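CytC3 (Streptomyces, PDB 3GJA) is a nonheme iron halogenase, probably using an iron centre and 2-oxoglutarate to chlorinate an unactivated carbon of a carrier-protein-bound amino acid in biosynthesis. Local coordinates at residues 65-77 with 97-109. Residues are numbered along the deposited sequence; the frame is centred on the assembly and turned at random.
Sequences ISNYDRHLDIDLL and NLLCWRSEFFPKY. With ACT (acetate ion), chain C.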
loop_
_atom_site.group_PDB
_atom_site.type_symbol
_atom_site.label_atom_id
_atom_site.label_comp_id
_atom_site.label_asym_id
_atom_site.label_seq_id
_atom_site.Cartn_x
_atom_site.Cartn_y
_atom_site.Cartn_z
ATOM N N ILE A 65 -8.373 8.188 -11.077
ATOM C CA ILE A 65 -7.387 9.258 -11.100
ATOM C C ILE A 65 -6.081 8.912 -10.386
ATOM O O ILE A 65 -5.016 9.331 -10.822
ATOM C CB ILE A 65 -7.988 10.543 -10.500
ATOM C CG1 ILE A 65 -9.256 10.902 -11.268
ATOM C CG2 ILE A 65 -6.995 11.699 -10.586
ATOM C CD1 ILE A 65 -9.034 11.110 -12.750
ATOM N N SER A 66 -6.157 8.155 -9.295
ATOM C CA SER A 66 -4.951 7.771 -8.569
ATOM C C SER A 66 -4.535 6.344 -8.902
ATOM O O SER A 66 -3.710 5.746 -8.216
ATOM C CB SER A 66 -5.163 7.918 -7.067
ATOM O OG SER A 66 -5.313 9.283 -6.726
ATOM N N ASN A 67 -5.110 5.811 -9.973
ATOM C CA ASN A 67 -4.810 4.464 -10.439
ATOM C C ASN A 67 -4.749 3.362 -9.381
ATOM O O ASN A 67 -3.707 2.733 -9.158
ATOM C CB ASN A 67 -3.518 4.486 -11.259
ATOM C CG ASN A 67 -3.787 4.662 -12.738
ATOM O OD1 ASN A 67 -4.587 3.929 -13.311
ATOM N ND2 ASN A 67 -3.123 5.628 -13.364
ATOM N N TYR A 68 -5.889 3.126 -8.743
ATOM C CA TYR A 68 -6.020 2.090 -7.726
ATOM C C TYR A 68 -5.977 0.701 -8.347
ATOM O O TYR A 68 -6.473 0.481 -9.455
ATOM C CB TYR A 68 -7.363 2.212 -7.000
ATOM C CG TYR A 68 -7.452 3.258 -5.916
ATOM C CD1 TYR A 68 -6.684 4.428 -5.964
ATOM C CD2 TYR A 68 -8.345 3.100 -4.858
ATOM C CE1 TYR A 68 -6.809 5.413 -4.980
ATOM C CE2 TYR A 68 -8.479 4.074 -3.871
ATOM C CZ TYR A 68 -7.708 5.225 -3.939
ATOM O OH TYR A 68 -7.838 6.175 -2.957
ATOM N N ASP A 69 -5.375 -0.222 -7.605
ATOM C CA ASP A 69 -5.289 -1.628 -7.960
ATOM C C ASP A 69 -4.861 -2.039 -9.371
ATOM O O ASP A 69 -5.477 -2.916 -9.986
ATOM C CB ASP A 69 -6.626 -2.288 -7.611
ATOM C CG ASP A 69 -7.022 -2.056 -6.165
ATOM O OD1 ASP A 69 -6.127 -2.124 -5.298
ATOM O OD2 ASP A 69 -8.216 -1.815 -5.887
ATOM N N ARG A 70 -3.794 -1.434 -9.875
ATOM C CA ARG A 70 -3.305 -1.786 -11.197
ATOM C C ARG A 70 -2.447 -3.039 -11.149
ATOM O O ARG A 70 -2.002 -3.536 -12.184
ATOM C CB ARG A 70 -2.522 -0.630 -11.788
ATOM C CG ARG A 70 -3.407 0.555 -12.065
ATOM C CD ARG A 70 -4.460 0.202 -13.103
ATOM N NE ARG A 70 -4.466 1.244 -14.109
ATOM C CZ ARG A 70 -4.111 1.074 -15.373
ATOM N NH1 ARG A 70 -3.733 -0.115 -15.817
ATOM N NH2 ARG A 70 -4.084 2.122 -16.176
ATOM N N HIS A 71 -2.218 -3.552 -9.944
ATOM C CA HIS A 71 -1.452 -4.778 -9.802
ATOM C C HIS A 71 -2.335 -5.928 -10.300
ATOM O O HIS A 71 -1.897 -7.075 -10.376
ATOM C CB HIS A 71 -1.061 -5.017 -8.342
ATOM C CG HIS A 71 -2.227 -5.088 -7.408
ATOM N ND1 HIS A 71 -2.956 -3.977 -7.042
ATOM C CD2 HIS A 71 -2.815 -6.145 -6.796
ATOM C CE1 HIS A 71 -3.945 -4.346 -6.245
ATOM N NE2 HIS A 71 -3.883 -5.656 -6.081
ATOM N N LEU A 72 -3.586 -5.613 -10.637
ATOM C CA LEU A 72 -4.505 -6.621 -11.139
ATOM C C LEU A 72 -4.538 -6.672 -12.663
ATOM O O LEU A 72 -5.244 -7.494 -13.236
ATOM C CB LEU A 72 -5.918 -6.399 -10.586
ATOM C CG LEU A 72 -6.034 -6.655 -9.079
ATOM C CD1 LEU A 72 -7.470 -6.480 -8.633
ATOM C CD2 LEU A 72 -5.540 -8.052 -8.754
ATOM N N ASP A 73 -3.793 -5.795 -13.327
ATOM C CA ASP A 73 -3.758 -5.850 -14.785
ATOM C C ASP A 73 -2.371 -5.593 -15.387
ATOM O O ASP A 73 -2.113 -5.950 -16.542
ATOM C CB ASP A 73 -4.816 -4.918 -15.412
ATOM C CG ASP A 73 -4.475 -3.448 -15.289
ATOM O OD1 ASP A 73 -4.457 -2.922 -14.153
ATOM O OD2 ASP A 73 -4.244 -2.815 -16.346
ATOM N N ILE A 74 -1.471 -4.999 -14.607
ATOM C CA ILE A 74 -0.123 -4.734 -15.101
ATOM C C ILE A 74 0.842 -5.714 -14.457
ATOM O O ILE A 74 1.022 -5.711 -13.238
ATOM C CB ILE A 74 0.317 -3.286 -14.794
ATOM C CG1 ILE A 74 -0.649 -2.309 -15.475
ATOM C CG2 ILE A 74 1.755 -3.061 -15.272
ATOM C CD1 ILE A 74 -0.401 -0.867 -15.139
ATOM N N ASP A 75 1.460 -6.551 -15.289
ATOM C CA ASP A 75 2.389 -7.575 -14.820
ATOM C C ASP A 75 3.457 -7.121 -13.844
ATOM O O ASP A 75 3.636 -7.741 -12.805
ATOM C CB ASP A 75 3.065 -8.270 -16.009
ATOM C CG ASP A 75 2.109 -9.165 -16.781
ATOM O OD1 ASP A 75 1.192 -9.723 -16.152
ATOM O OD2 ASP A 75 2.280 -9.320 -18.009
ATOM N N LEU A 76 4.178 -6.056 -14.180
ATOM C CA LEU A 76 5.238 -5.550 -13.307
ATOM C C LEU A 76 4.703 -5.114 -11.933
ATOM O O LEU A 76 5.423 -5.134 -10.932
ATOM C CB LEU A 76 5.952 -4.388 -14.000
ATOM C CG LEU A 76 7.404 -4.559 -14.474
ATOM C CD1 LEU A 76 7.768 -6.017 -14.668
ATOM C CD2 LEU A 76 7.585 -3.775 -15.762
ATOM N N LEU A 77 3.438 -4.721 -11.891
ATOM C CA LEU A 77 2.819 -4.311 -10.640
ATOM C C LEU A 77 2.310 -5.553 -9.919
ATOM O O LEU A 77 2.316 -5.614 -8.688
ATOM C CB LEU A 77 1.677 -3.328 -10.909
ATOM C CG LEU A 77 1.902 -1.847 -10.583
ATOM C CD1 LEU A 77 3.367 -1.454 -10.764
ATOM C CD2 LEU A 77 0.983 -1.001 -11.454
ATOM N N ASN A 97 0.073 -15.475 6.341
ATOM C CA ASN A 97 -1.116 -15.662 5.520
ATOM C C ASN A 97 -1.526 -14.240 5.140
ATOM O O ASN A 97 -2.437 -13.666 5.731
ATOM C CB ASN A 97 -2.221 -16.376 6.310
ATOM C CG ASN A 97 -1.841 -17.808 6.675
ATOM O OD1 ASN A 97 -1.276 -18.542 5.860
ATOM N ND2 ASN A 97 -2.160 -18.212 7.899
ATOM N N LEU A 98 -0.827 -13.691 4.143
ATOM C CA LEU A 98 -1.018 -12.317 3.680
ATOM C C LEU A 98 -1.897 -12.033 2.479
ATOM O O LEU A 98 -1.799 -12.688 1.443
ATOM C CB LEU A 98 0.334 -11.680 3.381
ATOM C CG LEU A 98 1.123 -10.974 4.471
ATOM C CD1 LEU A 98 2.368 -10.360 3.831
ATOM C CD2 LEU A 98 0.263 -9.899 5.126
ATOM N N LEU A 99 -2.695 -10.982 2.622
ATOM C CA LEU A 99 -3.604 -10.507 1.588
ATOM C C LEU A 99 -3.221 -9.072 1.178
ATOM O O LEU A 99 -3.020 -8.210 2.038
ATOM C CB LEU A 99 -5.026 -10.489 2.144
ATOM C CG LEU A 99 -6.157 -11.333 1.560
ATOM C CD1 LEU A 99 -5.689 -12.735 1.215
ATOM C CD2 LEU A 99 -7.300 -11.358 2.584
ATOM N N CYS A 100 -3.083 -8.829 -0.124
ATOM C CA CYS A 100 -2.813 -7.484 -0.624
ATOM C C CYS A 100 -4.176 -7.064 -1.143
ATOM O O CYS A 100 -4.626 -7.548 -2.181
ATOM C CB CYS A 100 -1.812 -7.481 -1.779
ATOM S SG CYS A 100 -1.607 -5.817 -2.523
ATOM N N TRP A 101 -4.848 -6.171 -0.423
ATOM C CA TRP A 101 -6.183 -5.767 -0.833
ATOM C C TRP A 101 -6.246 -4.476 -1.640
ATOM O O TRP A 101 -7.311 -4.093 -2.126
ATOM C CB TRP A 101 -7.077 -5.645 0.395
ATOM C CG TRP A 101 -6.715 -4.488 1.245
ATOM C CD1 TRP A 101 -5.679 -4.407 2.128
ATOM C CD2 TRP A 101 -7.362 -3.215 1.263
ATOM N NE1 TRP A 101 -5.642 -3.160 2.697
ATOM C CE2 TRP A 101 -6.665 -2.406 2.180
ATOM C CE3 TRP A 101 -8.467 -2.677 0.588
ATOM C CZ2 TRP A 101 -7.035 -1.084 2.444
ATOM C CZ3 TRP A 101 -8.835 -1.361 0.852
ATOM C CH2 TRP A 101 -8.120 -0.581 1.771
ATOM N N ARG A 102 -5.114 -3.798 -1.777
ATOM C CA ARG A 102 -5.083 -2.562 -2.546
ATOM C C ARG A 102 -3.685 -2.013 -2.827
ATOM O O ARG A 102 -2.725 -2.293 -2.102
ATOM C CB ARG A 102 -5.897 -1.483 -1.842
ATOM C CG ARG A 102 -5.737 -0.098 -2.469
ATOM C CD ARG A 102 -6.551 0.951 -1.747
ATOM N NE ARG A 102 -7.982 0.776 -1.953
ATOM C CZ ARG A 102 -8.902 1.584 -1.438
ATOM N NH1 ARG A 102 -8.524 2.609 -0.691
ATOM N NH2 ARG A 102 -10.190 1.374 -1.672
ATOM N N SER A 103 -3.600 -1.244 -3.908
ATOM C CA SER A 103 -2.385 -0.569 -4.318
ATOM C C SER A 103 -2.847 0.727 -4.988
ATOM O O SER A 103 -3.960 0.802 -5.528
ATOM C CB SER A 103 -1.565 -1.424 -5.287
ATOM O OG SER A 103 -2.053 -1.331 -6.605
ATOM N N GLU A 104 -2.002 1.752 -4.930
ATOM C CA GLU A 104 -2.330 3.046 -5.515
ATOM C C GLU A 104 -1.061 3.863 -5.665
ATOM O O GLU A 104 -0.035 3.540 -5.067
ATOM C CB GLU A 104 -3.299 3.793 -4.611
ATOM C CG GLU A 104 -2.733 4.042 -3.225
ATOM C CD GLU A 104 -3.806 4.427 -2.224
ATOM O OE1 GLU A 104 -4.300 5.578 -2.281
ATOM O OE2 GLU A 104 -4.161 3.566 -1.389
ATOM N N PHE A 105 -1.137 4.924 -6.461
ATOM C CA PHE A 105 0.013 5.780 -6.678
ATOM C C PHE A 105 -0.105 7.085 -5.910
ATOM O O PHE A 105 -1.200 7.589 -5.670
ATOM C CB PHE A 105 0.197 6.069 -8.170
ATOM C CG PHE A 105 0.626 4.865 -8.966
ATOM C CD1 PHE A 105 -0.288 3.864 -9.290
ATOM C CD2 PHE A 105 1.955 4.720 -9.368
ATOM C CE1 PHE A 105 0.111 2.729 -10.006
ATOM C CE2 PHE A 105 2.370 3.591 -10.085
ATOM C CZ PHE A 105 1.440 2.589 -10.404
ATOM N N PHE A 106 1.044 7.615 -5.517
ATOM C CA PHE A 106 1.098 8.865 -4.786
ATOM C C PHE A 106 2.076 9.805 -5.466
ATOM O O PHE A 106 3.265 9.825 -5.155
ATOM C CB PHE A 106 1.526 8.607 -3.350
ATOM C CG PHE A 106 0.454 7.992 -2.505
ATOM C CD1 PHE A 106 -0.636 8.745 -2.094
ATOM C CD2 PHE A 106 0.543 6.667 -2.102
ATOM C CE1 PHE A 106 -1.628 8.189 -1.286
ATOM C CE2 PHE A 106 -0.438 6.098 -1.297
ATOM C CZ PHE A 106 -1.525 6.862 -0.886
ATOM N N PRO A 107 1.587 10.575 -6.442
ATOM C CA PRO A 107 2.465 11.511 -7.144
ATOM C C PRO A 107 2.573 12.808 -6.356
ATOM O O PRO A 107 1.723 13.108 -5.523
ATOM C CB PRO A 107 1.751 11.729 -8.484
ATOM C CG PRO A 107 0.828 10.521 -8.608
ATOM C CD PRO A 107 0.345 10.357 -7.198
ATOM N N LYS A 108 3.631 13.564 -6.600
ATOM C CA LYS A 108 3.801 14.849 -5.942
ATOM C C LYS A 108 4.546 15.723 -6.934
ATOM O O LYS A 108 5.594 15.336 -7.448
ATOM C CB LYS A 108 4.587 14.714 -4.634
ATOM C CG LYS A 108 4.424 15.930 -3.741
ATOM C CD LYS A 108 4.500 15.549 -2.284
ATOM C CE LYS A 108 4.071 16.693 -1.390
ATOM N NZ LYS A 108 4.096 16.263 0.037
ATOM N N TYR A 109 3.992 16.895 -7.210
ATOM C CA TYR A 109 4.580 17.800 -8.180
ATOM C C TYR A 109 4.890 19.150 -7.560
ATOM O O TYR A 109 4.364 19.495 -6.498
ATOM C CB TYR A 109 3.610 17.976 -9.351
ATOM C CG TYR A 109 3.249 16.664 -10.018
ATOM C CD1 TYR A 109 4.201 15.961 -10.752
ATOM C CD2 TYR A 109 1.970 16.107 -9.885
ATOM C CE1 TYR A 109 3.904 14.729 -11.344
ATOM C CE2 TYR A 109 1.657 14.874 -10.475
ATOM C CZ TYR A 109 2.635 14.191 -11.203
ATOM O OH TYR A 109 2.378 12.970 -11.792
HETATM C C ACT C . -11.067 5.436 -0.277
HETATM O O ACT C . -9.951 4.809 0.150
HETATM O OXT ACT C . -11.427 6.464 0.258
HETATM C CH3 ACT C . -11.866 4.861 -1.417
HETATM O O HOH W 1 -2.247 0.344 -8.667
HETATM O O HOH W 2 -8.634 -1.898 -3.166
HETATM O O HOH W 3 -5.988 -6.872 -4.492
#
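The guanidinium of Arg102 lies between two aromatic side chains: CE2 of Tyr68 stands 3.4 Å above the centre of one face, and CZ3 of Trp101 meets the opposite face nearer its rim. A bend at chi3 (-70°) brings the arginine tip to Tyr68, whose planar ring can set a carbon over the cation although tilted 49° to it. At the guanidinium edge the acetate O and a water lie in plane, bound by NH1 and NE; NH2 donates to Gln131 and Tyr268. Arginine thus offers faces to rings and N-H groups to acceptors. Glu104 runs alongside Tyr68, its OE2 salt-bridged to Arg259.

Cys100 SG sits over one face of the His71 ring; Leu72 CG lies off the opposite face, toward the rim. Histidine fits because both nitrogens bond at the edge: ND1 with Ser103 OG (2.8 Å), NE2 with a water held by Cys100 O. Serine suits its place because OG also meets a water bonded to Asn67 O and Arg70 N. The backbone N of Asp69 donates to the backbone O of Ser103 (2.7 Å), while Asp69 OD1 takes the Ser103 N-H in place of a main-chain carbonyl; OD2 binds Tyr56. Phe105 N donates almost straight to Ser66 O (170°), and its apolar phenyl edge meets Leu77 CD2.

The loop after helix 62-65, which ends in a Schellman motif, thus packs on a beta-barrel strand of this cupin-clan, PhyH-family enzyme. Cationic Arg102 and Lys62, with neutral N-H donors of Gln131 and His125, hold the acetate, probably from the crystallisation liquor, consistent with a pocket able to accept a carboxylate.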